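Local coordinates for protein NfrA2 (Bacillus megaterium, PDB 5HEI) that is a dimeric, FMN-binding nitroreductase that probably uses NADPH to reduce flavin and nitro compounds, including the herbicide mesotrione, at residues A[32-37]-A[118-123]; A[45-50]-A[83-88]. All coordinates share one frame; numbering follows the deposited sequence.

Contact 1: residues A[32-37]-A[118-123]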
loop_
_atom_site.group_PDB
_atom_site.type_symbol
_atom_site.label_atom_id
_atom_site.label_comp_id
_atom_site.label_asym_id
_atom_site.label_seq_id
_atom_site.Cartn_x
_atom_site.Cartn_y
_atom_site.Cartn_z
ATOM N N GLN A 32 -2.847 -0.761 16.368
ATOM C CA GLN A 32 -2.069 0.420 16.780
ATOM C C GLN A 32 -0.861 0.660 15.874
ATOM O O GLN A 32 -0.538 1.817 15.587
ATOM C CB GLN A 32 -1.638 0.333 18.250
ATOM C CG GLN A 32 -2.729 0.775 19.214
ATOM C CD GLN A 32 -2.399 0.411 20.634
ATOM O OE1 GLN A 32 -2.622 -0.721 21.080
ATOM N NE2 GLN A 32 -1.874 1.371 21.385
ATOM N N SER A 33 -0.211 -0.431 15.408
ATOM C CA SER A 33 0.933 -0.363 14.495
ATOM C C SER A 33 0.472 0.108 13.110
ATOM O O SER A 33 1.127 0.961 12.513
ATOM C CB SER A 33 1.627 -1.718 14.386
ATOM O OG SER A 33 2.056 -2.199 15.650
ATOM N N ALA A 34 -0.675 -0.420 12.620
ATOM C CA ALA A 34 -1.262 -0.051 11.333
ATOM C C ALA A 34 -1.647 1.441 11.314
ATOM O O ALA A 34 -1.384 2.129 10.320
ATOM C CB ALA A 34 -2.473 -0.923 11.040
ATOM N N GLN A 35 -2.221 1.947 12.432
ATOM C CA GLN A 35 -2.604 3.352 12.599
ATOM C C GLN A 35 -1.368 4.247 12.667
ATOM O O GLN A 35 -1.409 5.373 12.183
ATOM C CB GLN A 35 -3.458 3.546 13.860
ATOM C CG GLN A 35 -4.921 3.183 13.674
ATOM C CD GLN A 35 -5.747 3.650 14.840
ATOM O OE1 GLN A 35 -5.795 3.020 15.898
ATOM N NE2 GLN A 35 -6.410 4.778 14.674
ATOM N N SER A 36 -0.266 3.734 13.243
ATOM C CA SER A 36 1.010 4.438 13.391
ATOM C C SER A 36 1.706 4.758 12.062
ATOM O O SER A 36 2.557 5.644 12.022
ATOM C CB SER A 36 1.942 3.659 14.313
ATOM O OG SER A 36 1.453 3.655 15.644
ATOM N N ALA A 37 1.340 4.050 10.982
ATOM C CA ALA A 37 1.890 4.236 9.638
ATOM C C ALA A 37 1.443 5.562 8.997
ATOM O O ALA A 37 0.442 6.152 9.414
ATOM C CB ALA A 37 1.499 3.061 8.755
ATOM N N GLU A 118 0.813 -3.730 5.314
ATOM C CA GLU A 118 2.229 -4.042 5.527
ATOM C C GLU A 118 2.655 -3.783 6.975
ATOM O O GLU A 118 3.392 -4.595 7.534
ATOM C CB GLU A 118 3.119 -3.285 4.518
ATOM C CG GLU A 118 4.614 -3.579 4.606
ATOM C CD GLU A 118 5.087 -5.008 4.409
ATOM O OE1 GLU A 118 4.346 -5.822 3.810
ATOM O OE2 GLU A 118 6.227 -5.303 4.832
ATOM N N ALA A 119 2.170 -2.675 7.584
ATOM C CA ALA A 119 2.449 -2.326 8.982
ATOM C C ALA A 119 1.818 -3.379 9.888
ATOM O O ALA A 119 2.459 -3.831 10.838
ATOM C CB ALA A 119 1.891 -0.947 9.306
ATOM N N ALA A 120 0.584 -3.815 9.552
ATOM C CA ALA A 120 -0.133 -4.860 10.278
ATOM C C ALA A 120 0.596 -6.204 10.139
ATOM O O ALA A 120 0.656 -6.954 11.110
ATOM C CB ALA A 120 -1.554 -4.971 9.761
ATOM N N THR A 121 1.187 -6.473 8.944
ATOM C CA THR A 121 1.975 -7.671 8.626
ATOM C C THR A 121 3.266 -7.713 9.464
ATOM O O THR A 121 3.467 -8.684 10.193
ATOM C CB THR A 121 2.187 -7.793 7.098
ATOM O OG1 THR A 121 1.028 -8.393 6.524
ATOM C CG2 THR A 121 3.424 -8.615 6.714
ATOM N N VAL A 122 4.118 -6.662 9.382
ATOM C CA VAL A 122 5.381 -6.595 10.134
ATOM C C VAL A 122 5.198 -6.668 11.656
ATOM O O VAL A 122 6.044 -7.249 12.332
ATOM C CB VAL A 122 6.375 -5.485 9.685
ATOM C CG1 VAL A 122 6.889 -5.735 8.272
ATOM C CG2 VAL A 122 5.769 -4.091 9.807
ATOM N N ALA A 123 4.079 -6.122 12.181
ATOM C CA ALA A 123 3.743 -6.159 13.608
ATOM C C ALA A 123 3.323 -7.563 14.017
ATOM O O ALA A 123 3.871 -8.097 14.982
ATOM C CB ALA A 123 2.630 -5.173 13.918
#

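Contact 2: residues A[45-50]-A[83-88]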
loop_
_atom_site.group_PDB
_atom_site.type_symbol
_atom_site.label_atom_id
_atom_site.label_comp_id
_atom_site.label_asym_id
_atom_site.label_seq_id
_atom_site.Cartn_x
_atom_site.Cartn_y
_atom_site.Cartn_z
ATOM N N GLN A 45 -7.224 7.290 5.494
ATOM C CA GLN A 45 -8.237 6.715 4.604
ATOM C C GLN A 45 -8.322 5.174 4.645
ATOM O O GLN A 45 -8.638 4.550 3.630
ATOM C CB GLN A 45 -8.028 7.221 3.159
ATOM C CG GLN A 45 -8.239 8.727 2.964
ATOM C CD GLN A 45 -7.002 9.581 3.155
ATOM O OE1 GLN A 45 -7.099 10.788 3.366
ATOM N NE2 GLN A 45 -5.812 9.001 3.055
ATOM N N VAL A 46 -8.041 4.560 5.808
ATOM C CA VAL A 46 -8.085 3.104 5.980
ATOM C C VAL A 46 -8.981 2.722 7.158
ATOM O O VAL A 46 -8.808 3.232 8.273
ATOM C CB VAL A 46 -6.684 2.431 6.109
ATOM C CG1 VAL A 46 -6.757 0.942 5.790
ATOM C CG2 VAL A 46 -5.640 3.108 5.233
ATOM N N THR A 47 -9.921 1.800 6.903
ATOM C CA THR A 47 -10.828 1.250 7.902
ATOM C C THR A 47 -10.570 -0.251 8.009
ATOM O O THR A 47 -10.516 -0.950 6.995
ATOM C CB THR A 47 -12.270 1.693 7.633
ATOM O OG1 THR A 47 -12.423 3.016 8.144
ATOM C CG2 THR A 47 -13.302 0.795 8.284
ATOM N N ILE A 48 -10.370 -0.728 9.237
ATOM C CA ILE A 48 -10.067 -2.125 9.499
ATOM C C ILE A 48 -11.196 -2.862 10.226
ATOM O O ILE A 48 -11.587 -2.471 11.329
ATOM C CB ILE A 48 -8.643 -2.290 10.122
ATOM C CG1 ILE A 48 -8.251 -3.753 10.349
ATOM C CG2 ILE A 48 -8.416 -1.427 11.366
ATOM C CD1 ILE A 48 -7.889 -4.463 9.106
ATOM N N ILE A 49 -11.732 -3.916 9.582
ATOM C CA ILE A 49 -12.813 -4.739 10.127
ATOM C C ILE A 49 -12.253 -6.081 10.615
ATOM O O ILE A 49 -11.687 -6.832 9.819
ATOM C CB ILE A 49 -14.006 -4.933 9.139
ATOM C CG1 ILE A 49 -14.326 -3.664 8.279
ATOM C CG2 ILE A 49 -15.248 -5.514 9.850
ATOM C CD1 ILE A 49 -15.044 -2.469 8.967
ATOM N N SER A 50 -12.407 -6.373 11.916
ATOM C CA SER A 50 -11.932 -7.621 12.516
ATOM C C SER A 50 -13.053 -8.631 12.570
ATOM O O SER A 50 -14.047 -8.414 13.263
ATOM C CB SER A 50 -11.348 -7.386 13.907
ATOM O OG SER A 50 -12.243 -6.689 14.758
ATOM N N PHE A 83 -13.513 7.009 2.871
ATOM C CA PHE A 83 -13.723 8.429 2.604
ATOM C C PHE A 83 -15.025 8.897 3.265
ATOM O O PHE A 83 -15.487 10.014 3.009
ATOM C CB PHE A 83 -13.684 8.720 1.092
ATOM C CG PHE A 83 -12.281 8.794 0.541
ATOM C CD1 PHE A 83 -11.620 7.645 0.116
ATOM C CD2 PHE A 83 -11.611 10.008 0.463
ATOM C CE1 PHE A 83 -10.313 7.709 -0.367
ATOM C CE2 PHE A 83 -10.306 10.074 -0.030
ATOM C CZ PHE A 83 -9.668 8.925 -0.448
ATOM N N ASN A 84 -15.601 8.036 4.143
ATOM C CA ASN A 84 -16.814 8.343 4.907
ATOM C C ASN A 84 -16.445 9.294 6.043
ATOM O O ASN A 84 -17.254 10.154 6.396
ATOM C CB ASN A 84 -17.487 7.078 5.449
ATOM C CG ASN A 84 -18.788 7.343 6.160
ATOM O OD1 ASN A 84 -19.722 7.933 5.604
ATOM N ND2 ASN A 84 -18.869 6.935 7.418
ATOM N N ARG A 85 -15.217 9.153 6.596
ATOM C CA ARG A 85 -14.701 10.044 7.635
ATOM C C ARG A 85 -14.475 11.422 7.012
ATOM O O ARG A 85 -14.829 12.431 7.625
ATOM C CB ARG A 85 -13.408 9.500 8.255
ATOM C CG ARG A 85 -13.656 8.448 9.320
ATOM C CD ARG A 85 -12.397 8.080 10.087
ATOM N NE ARG A 85 -11.424 7.346 9.274
ATOM C CZ ARG A 85 -11.412 6.024 9.125
ATOM N NH1 ARG A 85 -12.328 5.272 9.721
ATOM N NH2 ARG A 85 -10.489 5.445 8.369
ATOM N N ALA A 86 -13.949 11.449 5.759
ATOM C CA ALA A 86 -13.725 12.664 4.964
ATOM C C ALA A 86 -15.065 13.352 4.666
ATOM O O ALA A 86 -15.117 14.582 4.605
ATOM C CB ALA A 86 -13.016 12.312 3.663
ATOM N N LYS A 87 -16.149 12.548 4.508
ATOM C CA LYS A 87 -17.518 13.015 4.281
ATOM C C LYS A 87 -18.063 13.646 5.569
ATOM O O LYS A 87 -18.667 14.716 5.490
ATOM C CB LYS A 87 -18.422 11.869 3.787
ATOM C CG LYS A 87 -19.778 12.319 3.245
ATOM C CD LYS A 87 -20.904 11.964 4.211
ATOM C CE LYS A 87 -22.274 12.298 3.686
ATOM N NZ LYS A 87 -23.330 11.870 4.642
ATOM N N ILE A 88 -17.835 13.004 6.748
ATOM C CA ILE A 88 -18.256 13.536 8.057
ATOM C C ILE A 88 -17.490 14.840 8.311
ATOM O O ILE A 88 -18.101 15.825 8.732
ATOM C CB ILE A 88 -18.087 12.524 9.239
ATOM C CG1 ILE A 88 -18.833 11.196 8.987
ATOM C CG2 ILE A 88 -18.540 13.146 10.574
ATOM C CD1 ILE A 88 -18.288 9.990 9.750
#

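Contact 1: residues A[32-37]-A[118-123]
Ala119 packs its methyl group against the backbone of helix 24-36, with CB 3.9 Å from Ala34 CA and 3.8 Å from Ser33 O. The axes of 32-36 and 118-123 come within 7.8 Å, their N-to-C directions 138° apart, a spacing that fits the small residues. One turn on, Ala123 CB meets Ser33 CB and lies 3.5 Å from Ser33 OG. That hydroxyl sits beside its own backbone N (chi1 -57°) and turns back to a hydrogen bond with Thr29 O, with Gln9 OE1 of the second subunit another partner. At the other end, Ala37 CB is 4.1 Å from Ala119 CB.

The packing is looser at the flank, where Ala34 CB and Ala120 CB stand 4.3 Å apart and Ala34 is partly exposed. Gln35 and Ser36, partly exposed, lie beyond the contact; Ser36 OG bonds to Gln32 O at 2.7 Å within its own turn, and Gln35 NE2 reaches Leu175 O of the second subunit.

Van der Waals contact between small groups thus joins the C-terminal end of helix 24-36, before FMN-pocket residues Ala38, Ser39 and Ser40, to helix 104-126, while Ser33, Gln35 and Ser36 serve their own helix and the dimer.

Contact 2: residues A[45-50]-A[83-88]
Arg85 and Thr47 meet obliquely, the guanidinium presenting its edge to the start of strand 46-51. NH1 makes the straightest of the three bonds across the contact, 2.8 Å to Thr47 OG1 with an N-H...O angle of 137°, although the oxygen is tilted 24° out of the guanidinium plane. NH2 adds two weak bonds, one to the same OG1 and one of 2.8 Å to Val46 O. The arginine chain bends at its third torsion, which places NE so that the group can turn back toward the strand. Thr47 OG1 also bonds to Asp82 OD2, and NH2 to Gln44 O, so each polar end has a further partner. Asp82 OD1 in turn accepts from Asn84 N and Arg85 N at the start of helix 84-92.

A second pair, Gln45 and Phe83, is apolar where it touches. Gln45 CG lies over one face of the phenyl ring, displaced toward the rim: it is 3.7 Å from CZ and 4.0 Å from the ring centroid, a CH-pi contact. The amide plane is turned by 22° from the ring. Gln45 OE1 hydrogen-bonds to Tyr225 OH of the second subunit.

An alanine in place of Arg85 would remove the guanidinium, and Val46 O and Gln44 O would probably lose a donor while Thr47 OG1 kept only Asp82 of the partners described, so that the tie between strand and helix would be weakened.

Strand 46-51 and helix 84-92 are therefore joined by two unlike means, a buried guanidinium bound to oxygens and a methylene resting on a ring. With Asp82 close by, the positive charge is likely to be partly offset, which would favour burial of the arginine.

How the contacts relate
Contacts 1 and 2 have centres 16 Å apart and nearest atoms about 6 Å apart, so they do not touch. Helix 24-36 is followed by strand 46-51, and helix 84-92 by helix 104-126, placing contact 2 between the two halves of contact 1 in sequence. Helix 104-126 bridges them in space, since Val46 packs on its Asp112 and Ser116, and Ala34 on Ser116. Both lie near the FMN pocket without lining it: the side chains of Ala37 and Gln45 are about 8 Å and 7 Å from a bound FMN, and Ser39, which binds FMN, is near both. Each also reaches the second subunit, whose strand extends the sheet beside Ile48, Ile49 and Ser50.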